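Local structure of FERM, RhoGEF and pleckstrin domain protein 2 (6D21) at residues E16-E21 and Q27-D32; E142-N147 and K159-H164; M211-F216 and K238-K243. The protein probably acts as a guanine nucleotide exchange factor for RAC1 with a part in actin remodelling, this chain being its FERM domain. One frame throughout, in Å; residues are numbered along the deposited sequence.

Contact 1: E16-E21 and Q27-D32; sequences EFYELE and QLLLSD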
loop_
_atom_site.group_PDB
_atom_site.type_symbol
_atom_site.label_atom_id
_atom_site.label_comp_id
_atom_site.label_asym_id
_atom_site.label_seq_id
_atom_site.Cartn_x
_atom_site.Cartn_y
_atom_site.Cartn_z
ATOM N N GLU A 16 1.901 -12.951 -14.361
ATOM C CA GLU A 16 2.922 -13.354 -15.315
ATOM C C GLU A 16 3.975 -14.246 -14.663
ATOM O O GLU A 16 4.133 -14.247 -13.438
ATOM C CB GLU A 16 3.592 -12.131 -15.930
ATOM C CG GLU A 16 2.662 -11.298 -16.783
ATOM C CD GLU A 16 3.305 -10.873 -18.079
ATOM O OE1 GLU A 16 2.641 -10.177 -18.876
ATOM O OE2 GLU A 16 4.480 -11.239 -18.300
ATOM N N PHE A 17 4.698 -14.996 -15.494
ATOM C CA PHE A 17 5.730 -15.905 -15.013
ATOM C C PHE A 17 7.126 -15.440 -15.395
ATOM O O PHE A 17 7.360 -14.963 -16.503
ATOM C CB PHE A 17 5.475 -17.324 -15.529
ATOM C CG PHE A 17 4.356 -18.005 -14.821
ATOM C CD1 PHE A 17 3.036 -17.710 -15.136
ATOM C CD2 PHE A 17 4.614 -18.896 -13.795
ATOM C CE1 PHE A 17 1.994 -18.322 -14.466
ATOM C CE2 PHE A 17 3.583 -19.506 -13.125
ATOM C CZ PHE A 17 2.266 -19.219 -13.459
ATOM N N TYR A 18 8.041 -15.570 -14.441
ATOM C CA TYR A 18 9.399 -15.079 -14.581
ATOM C C TYR A 18 10.390 -16.192 -14.386
ATOM O O TYR A 18 10.359 -16.879 -13.369
ATOM C CB TYR A 18 9.663 -13.965 -13.568
ATOM C CG TYR A 18 8.811 -12.763 -13.821
ATOM C CD1 TYR A 18 7.510 -12.707 -13.351
ATOM C CD2 TYR A 18 9.300 -11.689 -14.557
ATOM C CE1 TYR A 18 6.722 -11.617 -13.597
ATOM C CE2 TYR A 18 8.527 -10.602 -14.813
ATOM C CZ TYR A 18 7.237 -10.563 -14.326
ATOM O OH TYR A 18 6.456 -9.469 -14.568
ATOM N N GLU A 19 11.279 -16.365 -15.360
ATOM C CA GLU A 19 12.320 -17.365 -15.242
ATOM C C GLU A 19 13.614 -16.729 -14.756
ATOM O O GLU A 19 14.116 -15.775 -15.349
ATOM C CB GLU A 19 12.514 -18.085 -16.574
ATOM C CG GLU A 19 11.189 -18.461 -17.222
ATOM C CD GLU A 19 11.212 -19.829 -17.850
ATOM O OE1 GLU A 19 11.277 -19.928 -19.096
ATOM O OE2 GLU A 19 11.155 -20.809 -17.082
ATOM N N LEU A 20 14.126 -17.260 -13.651
ATOM C CA LEU A 20 15.294 -16.721 -12.970
ATOM C C LEU A 20 16.189 -17.849 -12.526
ATOM O O LEU A 20 15.716 -18.956 -12.291
ATOM C CB LEU A 20 14.895 -15.891 -11.750
ATOM C CG LEU A 20 14.387 -14.467 -11.928
ATOM C CD1 LEU A 20 12.904 -14.471 -12.209
ATOM C CD2 LEU A 20 14.698 -13.642 -10.687
ATOM N N GLU A 21 17.481 -17.581 -12.396
ATOM C CA GLU A 21 18.379 -18.604 -11.876
ATOM C C GLU A 21 18.149 -18.758 -10.376
ATOM O O GLU A 21 17.640 -17.849 -9.726
ATOM C CB GLU A 21 19.838 -18.260 -12.169
ATOM C CG GLU A 21 20.282 -16.917 -11.612
ATOM C CD GLU A 21 21.792 -16.811 -11.488
ATOM O OE1 GLU A 21 22.481 -17.844 -11.650
ATOM O OE2 GLU A 21 22.288 -15.695 -11.225
ATOM N N GLN A 27 16.369 -8.515 -5.789
ATOM C CA GLN A 27 16.516 -7.361 -6.676
ATOM C C GLN A 27 16.375 -7.752 -8.152
ATOM O O GLN A 27 15.822 -6.999 -8.947
ATOM C CB GLN A 27 17.869 -6.684 -6.456
ATOM C CG GLN A 27 18.022 -5.371 -7.242
ATOM C CD GLN A 27 16.927 -4.364 -6.901
ATOM O OE1 GLN A 27 16.798 -3.940 -5.755
ATOM N NE2 GLN A 27 16.129 -3.990 -7.895
ATOM N N LEU A 28 16.885 -8.931 -8.498
ATOM C CA LEU A 28 16.802 -9.452 -9.861
ATOM C C LEU A 28 15.342 -9.645 -10.284
ATOM O O LEU A 28 14.953 -9.247 -11.385
ATOM C CB LEU A 28 17.583 -10.771 -9.980
ATOM C CG LEU A 28 17.792 -11.398 -11.360
ATOM C CD1 LEU A 28 18.409 -10.411 -12.349
ATOM C CD2 LEU A 28 18.646 -12.635 -11.225
ATOM N N LEU A 29 14.532 -10.237 -9.408
ATOM C CA LEU A 29 13.118 -10.426 -9.705
ATOM C C LEU A 29 12.392 -9.075 -9.848
ATOM O O LEU A 29 11.585 -8.893 -10.758
ATOM C CB LEU A 29 12.455 -11.270 -8.621
ATOM C CG LEU A 29 10.951 -11.505 -8.778
ATOM C CD1 LEU A 29 10.659 -12.251 -10.089
ATOM C CD2 LEU A 29 10.408 -12.269 -7.575
ATOM N N LEU A 30 12.667 -8.146 -8.931
ATOM C CA LEU A 30 12.106 -6.792 -9.003
ATOM C C LEU A 30 12.440 -6.122 -10.320
ATOM O O LEU A 30 11.564 -5.531 -10.969
ATOM C CB LEU A 30 12.619 -5.918 -7.853
ATOM C CG LEU A 30 11.971 -5.985 -6.465
ATOM C CD1 LEU A 30 12.960 -5.514 -5.411
ATOM C CD2 LEU A 30 10.715 -5.136 -6.403
ATOM N N SER A 31 13.710 -6.205 -10.711
ATOM C CA SER A 31 14.152 -5.592 -11.959
ATOM C C SER A 31 13.465 -6.209 -13.168
ATOM O O SER A 31 13.031 -5.491 -14.064
ATOM C CB SER A 31 15.671 -5.712 -12.112
ATOM O OG SER A 31 16.311 -4.986 -11.075
ATOM N N ASP A 32 13.373 -7.538 -13.195
ATOM C CA ASP A 32 12.712 -8.229 -14.292
ATOM C C ASP A 32 11.224 -7.875 -14.369
ATOM O O ASP A 32 10.673 -7.745 -15.463
ATOM C CB ASP A 32 12.889 -9.745 -14.160
ATOM C CG ASP A 32 14.305 -10.196 -14.469
ATOM O OD1 ASP A 32 15.106 -9.369 -14.967
ATOM O OD2 ASP A 32 14.619 -11.380 -14.220
#
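Leu20 of strand 16-21 presses against Leu28 and Leu29 of helix 27-32, and apolar contact is the main force here. The strand and helix axes come within 9.7 Å and run at 145° to each other. The two branches of Leu20 divide the work. CD2 lies on the helix backbone, with Leu20 CD2 3.6 Å from Leu29 N, and it also meets Leu28 CG at 3.9 Å. CD1 meets its counterpart, Leu20 CD1 to Leu29 CD1 being 3.8 Å. Leu29 has CG trans to its backbone N (chi1 178°), and this brings its CD1 across to the strand. The same methyl touches Tyr18 CB at 4.0 Å, and the Leu29 side chain lies roughly perpendicular to that of Tyr18. At Leu20 an alanine would probably open a gap between strand and helix and take from Leu28 and Leu29 the methyls they rest on.

The polar atoms meet carbon across the contact. Asp32 O sits at the edge of the Tyr18 ring, near its plane, 3.6 Å from Tyr18 CE2. Asp32 OD2 lies 3.9 Å from Leu20 CG, while OD1 forms a salt bridge with Arg35. Within the helix, Gln27 O accepts from both Ser31 N and Ser31 OG. These donors come from opposite faces of the carbonyl plane, and the hydroxyl bond measures 3.0 Å from Ser31 OG to Gln27 O.

The pair belongs to the ubiquitin-like N-terminal lobe of the FERM domain. Helix 26-36 packs on the mixed beta-grasp sheet, in which strand 15-21 is an outermost strand bonded antiparallel to strand 3-9. Leu29 also reaches Leu47 of strand 45-50, while Tyr18 touches Val33 and Arg36 farther along the helix.

Contact 2: E142-N147 and K159-H164; sequences EFLKMN and KIMELH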
loop_
_atom_site.group_PDB
_atom_site.type_symbol
_atom_site.label_atom_id
_atom_site.label_comp_id
_atom_site.label_asym_id
_atom_site.label_seq_id
_atom_site.Cartn_x
_atom_site.Cartn_y
_atom_site.Cartn_z
ATOM N N GLU A 142 -24.502 -4.722 -15.056
ATOM C CA GLU A 142 -23.795 -5.945 -15.440
ATOM C C GLU A 142 -22.371 -5.946 -14.885
ATOM O O GLU A 142 -21.898 -6.951 -14.349
ATOM C CB GLU A 142 -23.778 -6.102 -16.955
ATOM N N PHE A 143 -21.696 -4.810 -15.008
ATOM C CA PHE A 143 -20.345 -4.677 -14.484
ATOM C C PHE A 143 -20.288 -4.894 -12.966
ATOM O O PHE A 143 -19.416 -5.607 -12.465
ATOM C CB PHE A 143 -19.769 -3.304 -14.842
ATOM C CG PHE A 143 -18.350 -3.096 -14.365
ATOM C CD1 PHE A 143 -17.284 -3.611 -15.084
ATOM C CD2 PHE A 143 -18.085 -2.377 -13.207
ATOM C CE1 PHE A 143 -15.982 -3.422 -14.660
ATOM C CE2 PHE A 143 -16.778 -2.181 -12.767
ATOM C CZ PHE A 143 -15.722 -2.701 -13.500
ATOM N N LEU A 144 -21.221 -4.285 -12.237
ATOM C CA LEU A 144 -21.183 -4.328 -10.779
ATOM C C LEU A 144 -21.618 -5.693 -10.234
ATOM O O LEU A 144 -21.243 -6.073 -9.114
ATOM C CB LEU A 144 -22.042 -3.204 -10.188
ATOM C CG LEU A 144 -21.484 -1.776 -10.332
ATOM C CD1 LEU A 144 -22.511 -0.739 -9.855
ATOM C CD2 LEU A 144 -20.153 -1.607 -9.580
ATOM N N LYS A 145 -22.396 -6.426 -11.029
ATOM C CA LYS A 145 -22.730 -7.813 -10.717
ATOM C C LYS A 145 -21.489 -8.714 -10.767
ATOM O O LYS A 145 -21.332 -9.608 -9.934
ATOM C CB LYS A 145 -23.811 -8.338 -11.680
ATOM N N MET A 146 -20.608 -8.468 -11.736
ATOM C CA MET A 146 -19.457 -9.343 -11.972
ATOM C C MET A 146 -18.117 -8.769 -11.520
ATOM O O MET A 146 -17.096 -9.445 -11.615
ATOM C CB MET A 146 -19.374 -9.697 -13.455
ATOM C CG MET A 146 -20.545 -10.540 -13.936
ATOM S SD MET A 146 -20.732 -12.094 -13.029
ATOM C CE MET A 146 -19.232 -12.952 -13.502
ATOM N N ASN A 147 -18.116 -7.529 -11.035
ATOM C CA ASN A 147 -16.915 -6.925 -10.463
ATOM C C ASN A 147 -17.160 -6.389 -9.056
ATOM O O ASN A 147 -18.082 -5.609 -8.835
ATOM C CB ASN A 147 -16.407 -5.790 -11.352
ATOM C CG ASN A 147 -15.973 -6.266 -12.715
ATOM O OD1 ASN A 147 -14.778 -6.406 -12.981
ATOM N ND2 ASN A 147 -16.942 -6.519 -13.592
ATOM N N LYS A 159 -25.899 4.213 -5.515
ATOM C CA LYS A 159 -25.140 5.445 -5.359
ATOM C C LYS A 159 -23.936 5.496 -6.283
ATOM O O LYS A 159 -23.614 6.549 -6.839
ATOM C CB LYS A 159 -24.663 5.624 -3.927
ATOM C CG LYS A 159 -24.222 7.042 -3.681
ATOM C CD LYS A 159 -23.491 7.219 -2.383
ATOM C CE LYS A 159 -22.900 8.615 -2.351
ATOM N NZ LYS A 159 -23.974 9.650 -2.441
ATOM N N ILE A 160 -23.253 4.367 -6.419
ATOM C CA ILE A 160 -22.138 4.276 -7.341
ATOM C C ILE A 160 -22.567 4.651 -8.758
ATOM O O ILE A 160 -21.873 5.408 -9.432
ATOM C CB ILE A 160 -21.524 2.866 -7.335
ATOM C CG1 ILE A 160 -20.807 2.606 -6.004
ATOM C CG2 ILE A 160 -20.530 2.688 -8.467
ATOM C CD1 ILE A 160 -20.248 1.207 -5.884
ATOM N N MET A 161 -23.721 4.149 -9.198
ATOM C CA MET A 161 -24.167 4.382 -10.573
ATOM C C MET A 161 -24.650 5.813 -10.745
ATOM O O MET A 161 -24.363 6.457 -11.752
ATOM C CB MET A 161 -25.265 3.385 -10.966
ATOM C CG MET A 161 -24.743 1.969 -11.225
ATOM S SD MET A 161 -26.038 0.775 -11.622
ATOM C CE MET A 161 -26.956 0.720 -10.082
ATOM N N GLU A 162 -25.382 6.300 -9.752
ATOM C CA GLU A 162 -25.821 7.684 -9.709
ATOM C C GLU A 162 -24.636 8.628 -9.908
ATOM O O GLU A 162 -24.672 9.515 -10.761
ATOM C CB GLU A 162 -26.531 7.970 -8.379
ATOM C CG GLU A 162 -27.122 9.355 -8.240
ATOM C CD GLU A 162 -27.851 9.554 -6.912
ATOM O OE1 GLU A 162 -27.835 8.633 -6.061
ATOM O OE2 GLU A 162 -28.446 10.636 -6.725
ATOM N N LEU A 163 -23.576 8.425 -9.133
ATOM C CA LEU A 163 -22.389 9.261 -9.248
ATOM C C LEU A 163 -21.676 9.079 -10.597
ATOM O O LEU A 163 -21.094 10.024 -11.131
ATOM C CB LEU A 163 -21.425 8.965 -8.103
ATOM C CG LEU A 163 -21.914 9.382 -6.718
ATOM C CD1 LEU A 163 -20.930 8.932 -5.643
ATOM C CD2 LEU A 163 -22.113 10.891 -6.673
ATOM N N HIS A 164 -21.719 7.867 -11.140
ATOM C CA HIS A 164 -21.082 7.579 -12.424
ATOM C C HIS A 164 -21.735 8.378 -13.575
ATOM O O HIS A 164 -21.114 8.610 -14.604
ATOM C CB HIS A 164 -21.137 6.077 -12.708
ATOM C CG HIS A 164 -20.478 5.668 -13.989
ATOM N ND1 HIS A 164 -20.801 4.501 -14.648
ATOM C CD2 HIS A 164 -19.514 6.264 -14.731
ATOM C CE1 HIS A 164 -20.062 4.393 -15.739
ATOM N NE2 HIS A 164 -19.274 5.452 -15.813
#
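Phe143 O, just before the Leu144 that makes the cross-contact, accepts the Asn147 side chain, with Asn147 ND2 2.9 Å from Phe143 O. Backbone N atoms of Met146 and Asn147 also approach this oxygen, in weak bonds. The hydrogen bond from the side-chain amide is fairly straight, with an N-H...O angle of 158°. It arrives in the carbonyl plane, on a lone pair, and stays close to the plane of the Asn147 amide. The same ND2 lies 3.2 Å above one face of the Phe143 ring, toward its rim. Asn147 is the first residue to leave helical backbone angles, and its side chain folds back onto the last turn of helix 137-146.

All this lies in the all-helical central lobe of the FERM domain, which has the acyl-CoA-binding-protein-like fold. Helices 137-146 and 157-164 face each other there across a small apolar contact of 118 Å². Leu144 supplies one side of it alone. Met161 and Ile160 supply the other. The loop between the helices helps to enclose them, with Leu149 and Gln153 touching Leu144 and Leu150 touching Ile160.

Buried His164, on the second helix, is hydrogen-bonded through ND1 to Asp140 of helix 137-146 and through NE2 to Gly133 O. With acceptors at both nitrogens, the ring is probably protonated.

Leu144 and Met161 run alongside one another, pointing opposite ways. Of Met161, the CG methylene comes nearest. Leu144 CD1 lies 3.8 Å from Met161 CG, and the same methyl lies 4.2 Å from Ile160 CG2.

Contact 3: M211-F216 and K238-K243; sequences MGLQVF and KRFLIK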
loop_
_atom_site.group_PDB
_atom_site.type_symbol
_atom_site.label_atom_id
_atom_site.label_comp_id
_atom_site.label_asym_id
_atom_site.label_seq_id
_atom_site.Cartn_x
_atom_site.Cartn_y
_atom_site.Cartn_z
ATOM N N MET A 211 5.845 11.708 5.761
ATOM C CA MET A 211 6.178 12.812 6.669
ATOM C C MET A 211 6.802 12.333 7.980
ATOM O O MET A 211 7.410 13.119 8.714
ATOM C CB MET A 211 4.926 13.638 6.983
ATOM C CG MET A 211 4.028 13.053 8.090
ATOM S SD MET A 211 3.212 11.465 7.764
ATOM C CE MET A 211 2.002 11.906 6.512
ATOM N N GLY A 212 6.618 11.056 8.303
ATOM C CA GLY A 212 7.118 10.544 9.566
ATOM C C GLY A 212 6.229 9.480 10.171
ATOM O O GLY A 212 5.577 8.732 9.443
ATOM N N LEU A 213 6.195 9.393 11.500
ATOM C CA LEU A 213 5.427 8.312 12.131
ATOM C C LEU A 213 4.030 8.775 12.537
ATOM O O LEU A 213 3.807 9.949 12.837
ATOM C CB LEU A 213 6.167 7.742 13.342
ATOM C CG LEU A 213 7.125 6.582 13.045
ATOM C CD1 LEU A 213 8.341 7.028 12.235
ATOM C CD2 LEU A 213 7.571 5.922 14.318
ATOM N N GLN A 214 3.087 7.847 12.529
ATOM C CA GLN A 214 1.738 8.152 12.977
ATOM C C GLN A 214 1.292 7.178 14.051
ATOM O O GLN A 214 1.749 6.039 14.101
ATOM C CB GLN A 214 0.753 8.114 11.818
ATOM C CG GLN A 214 0.999 9.164 10.787
ATOM C CD GLN A 214 0.429 8.765 9.442
ATOM O OE1 GLN A 214 0.209 7.585 9.176
ATOM N NE2 GLN A 214 0.192 9.749 8.582
ATOM N N VAL A 215 0.394 7.649 14.908
ATOM C CA VAL A 215 -0.156 6.837 15.973
ATOM C C VAL A 215 -1.666 6.843 15.855
ATOM O O VAL A 215 -2.291 7.912 15.810
ATOM C CB VAL A 215 0.252 7.354 17.363
ATOM C CG1 VAL A 215 -0.335 6.454 18.438
ATOM C CG2 VAL A 215 1.764 7.420 17.479
ATOM N N PHE A 216 -2.252 5.654 15.792
ATOM C CA PHE A 216 -3.699 5.539 15.700
ATOM C C PHE A 216 -4.271 4.821 16.894
ATOM O O PHE A 216 -3.675 3.877 17.401
ATOM C CB PHE A 216 -4.104 4.793 14.440
ATOM C CG PHE A 216 -3.937 5.579 13.181
ATOM C CD1 PHE A 216 -2.705 5.637 12.542
ATOM C CD2 PHE A 216 -5.020 6.230 12.610
ATOM C CE1 PHE A 216 -2.555 6.342 11.365
ATOM C CE2 PHE A 216 -4.883 6.937 11.434
ATOM C CZ PHE A 216 -3.647 7.000 10.806
ATOM N N LYS A 238 10.652 -6.627 22.343
ATOM C CA LYS A 238 9.283 -6.353 21.901
ATOM C C LYS A 238 8.908 -4.876 22.004
ATOM O O LYS A 238 7.798 -4.495 21.656
ATOM C CB LYS A 238 8.279 -7.190 22.699
ATOM C CG LYS A 238 8.461 -8.694 22.558
ATOM C CD LYS A 238 7.868 -9.427 23.750
ATOM C CE LYS A 238 6.474 -8.915 24.082
ATOM N NZ LYS A 238 5.842 -9.693 25.185
ATOM N N ARG A 239 9.836 -4.047 22.470
ATOM C CA ARG A 239 9.569 -2.623 22.661
ATOM C C ARG A 239 10.063 -1.799 21.473
ATOM O O ARG A 239 11.192 -1.965 21.023
ATOM C CB ARG A 239 10.231 -2.125 23.948
ATOM C CG ARG A 239 10.004 -3.035 25.141
ATOM C CD ARG A 239 11.170 -2.970 26.114
ATOM N NE ARG A 239 10.793 -2.410 27.408
ATOM C CZ ARG A 239 11.530 -1.530 28.083
ATOM N NH1 ARG A 239 11.111 -1.069 29.262
ATOM N NH2 ARG A 239 12.673 -1.092 27.567
ATOM N N PHE A 240 9.207 -0.922 20.957
ATOM C CA PHE A 240 9.619 0.011 19.912
ATOM C C PHE A 240 9.746 1.405 20.524
ATOM O O PHE A 240 8.881 1.847 21.281
ATOM C CB PHE A 240 8.632 0.003 18.744
ATOM C CG PHE A 240 9.047 0.877 17.590
ATOM C CD1 PHE A 240 9.988 0.436 16.671
ATOM C CD2 PHE A 240 8.485 2.137 17.418
ATOM C CE1 PHE A 240 10.366 1.238 15.608
ATOM C CE2 PHE A 240 8.856 2.941 16.356
ATOM C CZ PHE A 240 9.796 2.491 15.446
ATOM N N LEU A 241 10.844 2.085 20.217
ATOM C CA LEU A 241 11.183 3.317 20.917
ATOM C C LEU A 241 11.315 4.506 19.967
ATOM O O LEU A 241 12.098 4.472 19.016
ATOM C CB LEU A 241 12.484 3.140 21.705
ATOM C CG LEU A 241 12.492 2.250 22.963
ATOM C CD1 LEU A 241 12.375 0.771 22.634
ATOM C CD2 LEU A 241 13.759 2.499 23.742
ATOM N N ILE A 242 10.542 5.553 20.234
ATOM C CA ILE A 242 10.651 6.802 19.492
ATOM C C ILE A 242 11.249 7.885 20.374
ATOM O O ILE A 242 10.593 8.364 21.293
ATOM C CB ILE A 242 9.289 7.296 18.981
ATOM C CG1 ILE A 242 8.617 6.236 18.126
ATOM C CG2 ILE A 242 9.451 8.594 18.190
ATOM C CD1 ILE A 242 7.207 6.606 17.764
ATOM N N LYS A 243 12.491 8.270 20.091
ATOM C CA LYS A 243 13.136 9.352 20.825
ATOM C C LYS A 243 12.941 10.680 20.096
ATOM O O LYS A 243 13.355 10.838 18.947
ATOM C CB LYS A 243 14.628 9.064 21.019
ATOM C CG LYS A 243 14.927 7.704 21.648
ATOM C CD LYS A 243 16.149 7.747 22.571
ATOM C CE LYS A 243 16.293 9.092 23.273
ATOM N NZ LYS A 243 17.003 8.965 24.582
#
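Leu213 and Ile242 point at each other and meet tip to tip, with Leu213 CD2 3.5 Å from Ile242 CD1. That is close for two methyl groups. Ile242 has CG1 opposite the carbonyl carbon and is extended beyond it (chi2 172°), which carries CD1 out toward the facing strand. Its CG1 is within 4.0 Å of Leu213 CD2.

The same Leu213 methyl meets Phe240 in another way. The leucine meets the ring head-on, at its rim and near the ring plane, with Leu213 CD2 3.8 Å from Phe240 CE2. A single branch of Leu213 serves both partners. Phe240 has CG trans to its backbone N (chi1 -176°), which turns the ring into the interior with CE2 toward Leu213.

The PH-like C-terminal lobe of the FERM domain is a beta sandwich of two strongly bent, roughly orthogonal sheets closed by a C-terminal helix. These two strands face each other across its core. Strand 212-217 pairs with 203-209 and 220-226. Strand 239-244 pairs with 230-236 and 255-260. The nearest CA atoms, of Leu213 and Ile242, are 9.2 Å apart, so side chains bridge the distance across the buried interior.

Helix 263-281, the C-terminal helix of this fold, adds to the same core. Cys273 touches both Leu213 and Phe240, and Phe269 meets the Phe240 ring edge-to-face. Ile242 also packs on Leu233 and Phe258 of the strands beside it.

In the fold
The three contacts fall in the three lobes of the FERM domain: contact 1 in the ubiquitin-like lobe, contact 2 in the helical lobe and contact 3 in the PH-like lobe. They follow one another along the chain without overlap. Their centres are about 37 Å (1 and 2), 34 Å (1 and 3) and 40 Å (2 and 3) apart. None touches another. The nearest atoms of contacts 1 and 2 are about 18 Å apart. The nearest atoms of contacts 1 and 3 are about 21 Å apart. The nearest atoms of contacts 2 and 3 are about 23 Å apart, and these two lie on opposite sides of the chain's centre. Each joins elements within its own lobe.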